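Local coordinates for protein GRMZM2G135359 pseudokinase (Zea mays, PDB 6CPY) that is a receptor-like pseudokinase, probably membrane-anchored, whose kinase-like domain may bind ATP but probably transfers phosphate poorly or not at all, at residues 98-103 and 156-161; 148-152 and 300-306. All coordinates share one frame; numbering follows the deposited sequence.

Contact 1. Residues 98-103 and 156-161; sequences VSHKNF and YCLEHM
The backbones come closest at N102 and C157, whose CA atoms lie 5.4 Å apart, and they diverge toward V98 and M161. Residues 98-103 lie in the loop between helix 82-96 and strand 106-112, the αC-β4 loop of protein kinases. It docks on helix 144-164, the αE helix of the large lobe. A type I turn from H100 to F103 carries the HxN motif of the family. H100 swings its CG anti to the backbone N (chi1 -162°), which lays the ring against the helix. There C157 CA lies over one ring face, toward the rim. H100 CD2 sits over a face of the H160 ring, 3.5 Å from H160 CG, and the two planes meet at 40°. H100 ND1 is turned back to the loop and accepts the N102 backbone N at 3.0 Å. That bond fixes the rotation of the ring. C157 SG packs 3.9 Å from F103 CB, and M161 SD makes a Met-aromatic contact with the F103 ring. M161 bends so that its CE reaches V98 CG1 at 3.5 Å. The N102 amide points elsewhere, its ND2 bonding A186 O. No clear hydrogen bond crosses the interface, and buried H160 ND1 has no partner in the model. Docking thus relies mainly on ring, sulfur and methyl packing. Since H100 ND1 accepts a bond, a neutral H100 would probably carry its proton on NE2.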
ATOM      1  N   VAL A  98       1.209 -11.448   6.634  1.00 52.64           N
ATOM      2  CA  VAL A  98       1.821 -10.137   6.827  1.00 48.90           C
ATOM      3  C   VAL A  98       1.228  -9.485   8.070  1.00 48.39           C
ATOM      4  O   VAL A  98       0.004  -9.397   8.234  1.00 49.05           O
ATOM      5  CB  VAL A  98       1.607  -9.217   5.613  1.00 48.66           C
ATOM      6  CG1 VAL A  98       2.393  -7.920   5.774  1.00 46.94           C
ATOM      7  CG2 VAL A  98       1.999  -9.926   4.324  1.00 48.34           C
ATOM      8  N   SER A  99       2.107  -9.058   8.963  1.00 46.04           N
ATOM      9  CA  SER A  99       1.726  -8.243  10.091  1.00 43.68           C
ATOM     10  C   SER A  99       2.836  -7.223  10.301  1.00 42.00           C
ATOM     11  O   SER A  99       3.613  -7.328  11.253  1.00 45.36           O
ATOM     12  CB  SER A  99       1.537  -9.086  11.346  1.00 45.31           C
ATOM     13  OG  SER A  99       1.197  -8.250  12.440  1.00 46.99           O
ATOM     14  N   HIS A 100       2.923  -6.247   9.404  1.00 35.93           N
ATOM     15  CA  HIS A 100       3.998  -5.254   9.502  1.00 32.03           C
ATOM     16  C   HIS A 100       3.440  -3.911   9.931  1.00 30.68           C
ATOM     17  O   HIS A 100       2.347  -3.504   9.501  1.00 27.48           O
ATOM     18  CB  HIS A 100       4.762  -5.142   8.190  1.00 32.09           C
ATOM     19  CG  HIS A 100       6.108  -4.495   8.343  1.00 32.04           C
ATOM     20  ND1 HIS A 100       6.275  -3.128   8.381  1.00 31.11           N
ATOM     21  CD2 HIS A 100       7.343  -5.030   8.502  1.00 32.77           C
ATOM     22  CE1 HIS A 100       7.557  -2.846   8.545  1.00 32.76           C
ATOM     23  NE2 HIS A 100       8.227  -3.982   8.625  1.00 31.33           N
ATOM     24  N   LYS A 101       4.198  -3.214  10.777  1.00 30.03           N
ATOM     25  CA  LYS A 101       3.825  -1.884  11.239  1.00 31.31           C
ATOM     26  C   LYS A 101       3.515  -0.919  10.088  1.00 29.08           C
ATOM     27  O   LYS A 101       2.677  -0.039  10.227  1.00 28.51           O
ATOM     28  CB  LYS A 101       4.951  -1.319  12.109  1.00 35.82           C
ATOM     29  CG  LYS A 101       4.651  -0.004  12.795  1.00 39.61           C
ATOM     30  CD  LYS A 101       5.931   0.653  13.291  1.00 41.94           C
ATOM     31  CE  LYS A 101       6.633  -0.198  14.337  1.00 43.76           C
ATOM     32  NZ  LYS A 101       7.775   0.531  14.949  1.00 45.40           N
ATOM     33  N   ASN A 102       4.193  -1.093   8.954  1.00 27.09           N
ATOM     34  CA  ASN A 102       4.052  -0.206   7.799  1.00 25.51           C
ATOM     35  C   ASN A 102       3.231  -0.829   6.675  1.00 25.01           C
ATOM     36  O   ASN A 102       3.296  -0.384   5.519  1.00 23.12           O
ATOM     37  CB  ASN A 102       5.437   0.227   7.288  1.00 25.83           C
ATOM     38  CG  ASN A 102       6.196   1.037   8.316  1.00 26.34           C
ATOM     39  OD1 ASN A 102       7.207   0.588   8.846  1.00 25.57           O
ATOM     40  ND2 ASN A 102       5.677   2.218   8.641  1.00 26.34           N
ATOM     41  N   PHE A 103       2.398  -1.814   7.031  1.00 22.99           N
ATOM     42  CA  PHE A 103       1.426  -2.371   6.107  1.00 23.32           C
ATOM     43  C   PHE A 103       0.019  -2.104   6.675  1.00 22.89           C
ATOM     44  O   PHE A 103      -0.162  -2.062   7.887  1.00 22.58           O
ATOM     45  CB  PHE A 103       1.647  -3.883   5.926  1.00 23.67           C
ATOM     46  CG  PHE A 103       0.787  -4.490   4.851  1.00 23.86           C
ATOM     47  CD1 PHE A 103       0.958  -4.123   3.528  1.00 24.05           C
ATOM     48  CD2 PHE A 103      -0.201  -5.421   5.166  1.00 24.22           C
ATOM     49  CE1 PHE A 103       0.168  -4.648   2.529  1.00 25.13           C
ATOM     50  CE2 PHE A 103      -0.995  -5.952   4.168  1.00 24.53           C
ATOM     51  CZ  PHE A 103      -0.821  -5.566   2.858  1.00 25.00           C
ATOM     52  N   TYR A 156      10.815  -0.299   4.492  1.00 27.02           N
ATOM     53  CA  TYR A 156      10.795  -1.421   5.452  1.00 28.13           C
ATOM     54  C   TYR A 156       9.664  -2.406   5.146  1.00 29.54           C
ATOM     55  O   TYR A 156       9.855  -3.611   5.275  1.00 29.25           O
ATOM     56  CB  TYR A 156      10.653  -0.948   6.895  1.00 28.28           C
ATOM     57  CG  TYR A 156      11.894  -0.327   7.513  1.00 28.74           C
ATOM     58  CD1 TYR A 156      13.148  -0.937   7.392  1.00 30.91           C
ATOM     59  CD2 TYR A 156      11.801   0.831   8.281  1.00 30.34           C
ATOM     60  CE1 TYR A 156      14.279  -0.371   7.976  1.00 32.40           C
ATOM     61  CE2 TYR A 156      12.923   1.391   8.886  1.00 31.68           C
ATOM     62  CZ  TYR A 156      14.159   0.797   8.716  1.00 32.64           C
ATOM     63  OH  TYR A 156      15.274   1.366   9.303  1.00 34.97           O
ATOM     64  N   CYS A 157       8.505  -1.887   4.746  1.00 29.51           N
ATOM     65  CA  CYS A 157       7.383  -2.749   4.341  1.00 29.60           C
ATOM     66  C   CYS A 157       7.742  -3.555   3.091  1.00 29.52           C
ATOM     67  O   CYS A 157       7.598  -4.793   3.059  1.00 28.79           O
ATOM     68  CB  CYS A 157       6.125  -1.917   4.072  1.00 29.32           C
ATOM     69  SG  CYS A 157       4.686  -2.929   3.651  1.00 29.26           S
ATOM     70  N   LEU A 158       8.229  -2.866   2.066  1.00 29.13           N
ATOM     71  CA  LEU A 158       8.566  -3.540   0.814  1.00 30.14           C
ATOM     72  C   LEU A 158       9.659  -4.601   1.001  1.00 30.36           C
ATOM     73  O   LEU A 158       9.616  -5.661   0.356  1.00 32.12           O
ATOM     74  CB  LEU A 158       8.968  -2.531  -0.266  1.00 31.73           C
ATOM     75  CG  LEU A 158       7.837  -1.888  -1.087  1.00 32.32           C
ATOM     76  CD1 LEU A 158       6.660  -1.455  -0.238  1.00 35.15           C
ATOM     77  CD2 LEU A 158       8.370  -0.711  -1.883  1.00 32.61           C
ATOM     78  N   GLU A 159      10.633  -4.311   1.860  1.00 31.63           N
ATOM     79  CA  GLU A 159      11.701  -5.265   2.189  1.00 34.18           C
ATOM     80  C   GLU A 159      11.104  -6.492   2.894  1.00 34.42           C
ATOM     81  O   GLU A 159      11.478  -7.637   2.607  1.00 32.65           O
ATOM     82  CB  GLU A 159      12.745  -4.603   3.091  1.00 37.72           C
ATOM     83  CG  GLU A 159      13.907  -5.503   3.515  1.00 41.45           C
ATOM     84  CD  GLU A 159      14.804  -4.867   4.569  1.00 46.76           C
ATOM     85  OE1 GLU A 159      14.306  -4.079   5.408  1.00 49.06           O
ATOM     86  OE2 GLU A 159      16.016  -5.166   4.572  1.00 51.86           O
ATOM     87  N   HIS A 160      10.182  -6.249   3.820  1.00 33.51           N
ATOM     88  CA  HIS A 160       9.541  -7.339   4.546  1.00 35.18           C
ATOM     89  C   HIS A 160       8.707  -8.205   3.603  1.00 35.73           C
ATOM     90  O   HIS A 160       8.756  -9.438   3.676  1.00 36.51           O
ATOM     91  CB  HIS A 160       8.682  -6.807   5.693  1.00 36.79           C
ATOM     92  CG  HIS A 160       8.123  -7.891   6.560  1.00 37.42           C
ATOM     93  ND1 HIS A 160       6.780  -8.193   6.596  1.00 40.45           N
ATOM     94  CD2 HIS A 160       8.730  -8.775   7.383  1.00 38.80           C
ATOM     95  CE1 HIS A 160       6.580  -9.205   7.423  1.00 40.32           C
ATOM     96  NE2 HIS A 160       7.748  -9.577   7.915  1.00 40.56           N
ATOM     97  N   MET A 161       8.013  -7.564   2.699  1.00 36.29           N
ATOM     98  CA  MET A 161       7.214  -8.207   1.701  1.00 41.07           C
ATOM     99  C   MET A 161       8.061  -9.143   0.847  1.00 42.26           C
ATOM    100  O   MET A 161       7.667 -10.237   0.570  1.00 40.97           O
ATOM    101  CB  MET A 161       6.654  -7.132   0.802  1.00 45.71           C
ATOM    102  CG  MET A 161       5.230  -7.241   0.404  1.00 49.47           C
ATOM    103  SD  MET A 161       4.238  -6.152   1.398  1.00 58.06           S
ATOM    104  CE  MET A 161       4.203  -7.172   2.853  1.00 54.53           C
TER

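Contact 2. Residues 148-152 and 300-306; sequences LRISM and MREITAL
M300 O is held by two donors of T304: the backbone N at 2.9 Å and the hydroxyl OG1 at 3.0 Å. Both residues face M152 of the other segment. The setting is the packing of two nearly antiparallel helices in the large lobe of the kinase fold. Helix 144-164 is αE, and helix 293-304 is the last helix of the domain, αI. Their short segments run at 165° to each other, with the axes 10.6 Å apart. T304 OG1 stands between the backbone N and the carbonyl carbon (chi1 65°), which brings it near M300 O. It approaches from above the carbonyl plane. The same oxygen accepts L306 N at 3.2 Å, closing an ST turn where the helix ends. T304 CG2, the other branch, lies 3.9 Å from L148 CG. With an alanine here, L306 N would probably lose this acceptor, M300 O one of its two donors, and L148 its methyl neighbour. M152 bends in between M300 and L306, but it has two deposited conformers, and the short approaches of its CE are doubtful. M300 CE lies against S151 CB, while helix 214-230 covers both residues through L225. S151 OG itself is tied to R147 O. Near the chain end, L306 CD1 rests on helix 144-164, 3.7 Å from R149 N and 3.9 Å from R149 CG.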
ATOM      1  N   LEU A 148      10.725  11.828   5.246  1.00 22.36           N
ATOM      2  CA  LEU A 148      11.718  10.791   5.458  1.00 23.59           C
ATOM      3  C   LEU A 148      11.149   9.594   6.209  1.00 22.85           C
ATOM      4  O   LEU A 148      11.438   8.461   5.859  1.00 21.56           O
ATOM      5  CB  LEU A 148      12.956  11.355   6.168  1.00 24.90           C
ATOM      6  CG  LEU A 148      14.035  11.816   5.169  1.00 27.85           C
ATOM      7  CD1 LEU A 148      13.499  12.673   4.037  1.00 30.23           C
ATOM      8  CD2 LEU A 148      15.143  12.541   5.921  1.00 29.51           C
ATOM      9  N   ARG A 149      10.343   9.857   7.230  1.00 22.83           N
ATOM     10  CA  ARG A 149       9.655   8.787   7.946  1.00 24.94           C
ATOM     11  C   ARG A 149       8.763   7.955   7.039  1.00 21.97           C
ATOM     12  O   ARG A 149       8.737   6.750   7.141  1.00 21.62           O
ATOM     13  CB  ARG A 149       8.802   9.348   9.079  1.00 28.96           C
ATOM     14  CG  ARG A 149       9.577   9.839  10.285  1.00 34.88           C
ATOM     15  CD  ARG A 149       8.834   9.461  11.558  1.00 38.86           C
ATOM     16  NE  ARG A 149       7.392   9.626  11.421  1.00 43.89           N
ATOM     17  CZ  ARG A 149       6.468   8.890  12.049  1.00 47.11           C
ATOM     18  NH1 ARG A 149       6.804   7.900  12.876  1.00 50.24           N
ATOM     19  NH2 ARG A 149       5.189   9.144  11.840  1.00 47.34           N
ATOM     20  N   ILE A 150       8.023   8.615   6.159  1.00 21.02           N
ATOM     21  CA  ILE A 150       7.159   7.926   5.217  1.00 21.68           C
ATOM     22  C   ILE A 150       8.000   7.099   4.241  1.00 22.07           C
ATOM     23  O   ILE A 150       7.738   5.919   4.029  1.00 20.10           O
ATOM     24  CB  ILE A 150       6.257   8.930   4.471  1.00 22.04           C
ATOM     25  CG1 ILE A 150       5.192   9.479   5.440  1.00 22.63           C
ATOM     26  CG2 ILE A 150       5.629   8.286   3.235  1.00 22.58           C
ATOM     27  CD1 ILE A 150       4.547  10.763   4.968  1.00 22.68           C
ATOM     28  N   SER A 151       9.041   7.713   3.690  1.00 22.49           N
ATOM     29  CA  SER A 151       9.944   7.012   2.773  1.00 22.94           C
ATOM     30  C   SER A 151      10.564   5.740   3.390  1.00 22.14           C
ATOM     31  O   SER A 151      10.642   4.693   2.736  1.00 22.63           O
ATOM     32  CB  SER A 151      11.068   7.982   2.316  1.00 23.45           C
ATOM     33  OG  SER A 151      10.545   9.135   1.664  1.00 25.21           O
ATOM     34  N   MET A 152      11.009   5.836   4.636  1.00 23.25           N
ATOM     35  CA  MET A 152      11.632   4.707   5.322  0.50 24.09           C
ATOM     36  C   MET A 152      10.597   3.628   5.604  1.00 24.29           C
ATOM     37  O   MET A 152      10.834   2.450   5.322  1.00 24.89           O
ATOM     38  CB  MET A 152      12.303   5.145   6.625  0.50 25.58           C
ATOM     39  CG  MET A 152      13.304   4.128   7.173  0.50 26.84           C
ATOM     40  SD  MET A 152      14.725   3.909   6.074  0.50 28.00           S
ATOM     41  CE  MET A 152      14.624   5.505   5.301  0.50 24.92           C
ATOM     42  N   MET A 300      18.743   3.380   2.657  1.00 29.66           N
ATOM     43  CA  MET A 300      17.807   4.354   3.201  1.00 29.86           C
ATOM     44  C   MET A 300      17.977   4.563   4.707  1.00 30.01           C
ATOM     45  O   MET A 300      17.923   5.692   5.169  1.00 29.83           O
ATOM     46  CB  MET A 300      16.353   3.958   2.893  1.00 28.50           C
ATOM     47  CG  MET A 300      15.927   4.129   1.445  1.00 28.92           C
ATOM     48  SD  MET A 300      15.984   5.829   0.856  1.00 28.82           S
ATOM     49  CE  MET A 300      14.630   6.569   1.763  1.00 29.07           C
ATOM     50  N   ARG A 301      18.180   3.487   5.469  1.00 31.35           N
ATOM     51  CA  ARG A 301      18.419   3.614   6.915  1.00 31.48           C
ATOM     52  C   ARG A 301      19.727   4.344   7.215  1.00 33.19           C
ATOM     53  O   ARG A 301      19.797   5.143   8.154  1.00 34.19           O
ATOM     54  CB  ARG A 301      18.434   2.250   7.607  1.00 32.45           C
ATOM     55  CG  ARG A 301      18.545   2.384   9.116  1.00 32.90           C
ATOM     56  CD  ARG A 301      18.582   1.052   9.825  1.00 35.51           C
ATOM     57  NE  ARG A 301      18.452   1.256  11.264  1.00 35.66           N
ATOM     58  CZ  ARG A 301      18.019   0.342  12.127  1.00 34.97           C
ATOM     59  NH1 ARG A 301      17.650  -0.867  11.709  1.00 33.85           N
ATOM     60  NH2 ARG A 301      17.936   0.650  13.412  1.00 34.56           N
ATOM     61  N   GLU A 302      20.757   4.050   6.427  1.00 35.33           N
ATOM     62  CA  GLU A 302      22.047   4.734   6.529  1.00 38.03           C
ATOM     63  C   GLU A 302      21.839   6.243   6.355  1.00 37.01           C
ATOM     64  O   GLU A 302      22.327   7.042   7.156  1.00 36.52           O
ATOM     65  CB  GLU A 302      23.018   4.184   5.477  1.00 41.64           C
ATOM     66  CG  GLU A 302      24.497   4.462   5.728  1.00 45.99           C
ATOM     67  CD  GLU A 302      25.395   3.880   4.645  1.00 49.18           C
ATOM     68  OE1 GLU A 302      25.015   2.865   4.024  1.00 53.02           O
ATOM     69  OE2 GLU A 302      26.482   4.444   4.398  1.00 56.11           O
ATOM     70  N   ILE A 303      21.060   6.623   5.340  1.00 35.00           N
ATOM     71  CA  ILE A 303      20.825   8.043   5.031  1.00 33.51           C
ATOM     72  C   ILE A 303      19.940   8.774   6.049  1.00 34.20           C
ATOM     73  O   ILE A 303      20.280   9.872   6.504  1.00 34.65           O
ATOM     74  CB  ILE A 303      20.214   8.196   3.624  1.00 32.11           C
ATOM     75  CG1 ILE A 303      21.225   7.741   2.566  1.00 32.46           C
ATOM     76  CG2 ILE A 303      19.778   9.634   3.374  1.00 31.82           C
ATOM     77  CD1 ILE A 303      20.616   7.453   1.205  1.00 32.64           C
ATOM     78  N   THR A 304      18.807   8.178   6.394  1.00 32.69           N
ATOM     79  CA  THR A 304      17.823   8.829   7.261  1.00 32.52           C
ATOM     80  C   THR A 304      18.127   8.666   8.749  1.00 33.19           C
ATOM     81  O   THR A 304      17.655   9.461   9.565  1.00 32.48           O
ATOM     82  CB  THR A 304      16.403   8.294   7.009  1.00 32.70           C
ATOM     83  OG1 THR A 304      16.328   6.912   7.382  1.00 30.29           O
ATOM     84  CG2 THR A 304      16.021   8.452   5.549  1.00 33.65           C
ATOM     85  N   ALA A 305      18.889   7.624   9.088  1.00 34.13           N
ATOM     86  CA  ALA A 305      19.113   7.211  10.474  1.00 35.94           C
ATOM     87  C   ALA A 305      17.806   6.908  11.226  1.00 37.16           C
ATOM     88  O   ALA A 305      17.724   7.094  12.436  1.00 37.02           O
ATOM     89  CB  ALA A 305      19.940   8.250  11.221  1.00 38.16           C
ATOM     90  N   LEU A 306      16.797   6.417  10.508  1.00 34.14           N
ATOM     91  CA  LEU A 306      15.500   6.130  11.101  1.00 34.66           C
ATOM     92  C   LEU A 306      15.320   4.632  11.160  1.00 34.17           C
ATOM     93  O   LEU A 306      15.280   3.965  10.130  1.00 35.94           O
ATOM     94  CB  LEU A 306      14.360   6.740  10.275  1.00 34.98           C
ATOM     95  CG  LEU A 306      14.200   8.258  10.304  1.00 35.74           C
ATOM     96  CD1 LEU A 306      13.138   8.674   9.295  1.00 35.35           C
ATOM     97  CD2 LEU A 306      13.830   8.754  11.693  1.00 35.28           C
TER

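Both contacts use helix 144-164, at two places along it, 148-152 and 156-161, and their centres are about 15 Å apart. Y156 joins them. Its backbone lies beside H100 in contact 1, while its OH probably hydrogen-bonds L306 O of contact 2 at 2.7 Å. R301 also packs on the Y156 side chain. A second tie is K101 NZ, which bonds the O of the terminal P308. The loop 98-103 and the end of the chain are thus fastened to one helix and to each other. Through N102, loop 98-103 also bonds V188 and A186 O of strand 186-188, which in kinases runs into the DFG position. Contact 2 lies farther out, about 18 Å from the centre of the chain against about 10 Å for contact 1.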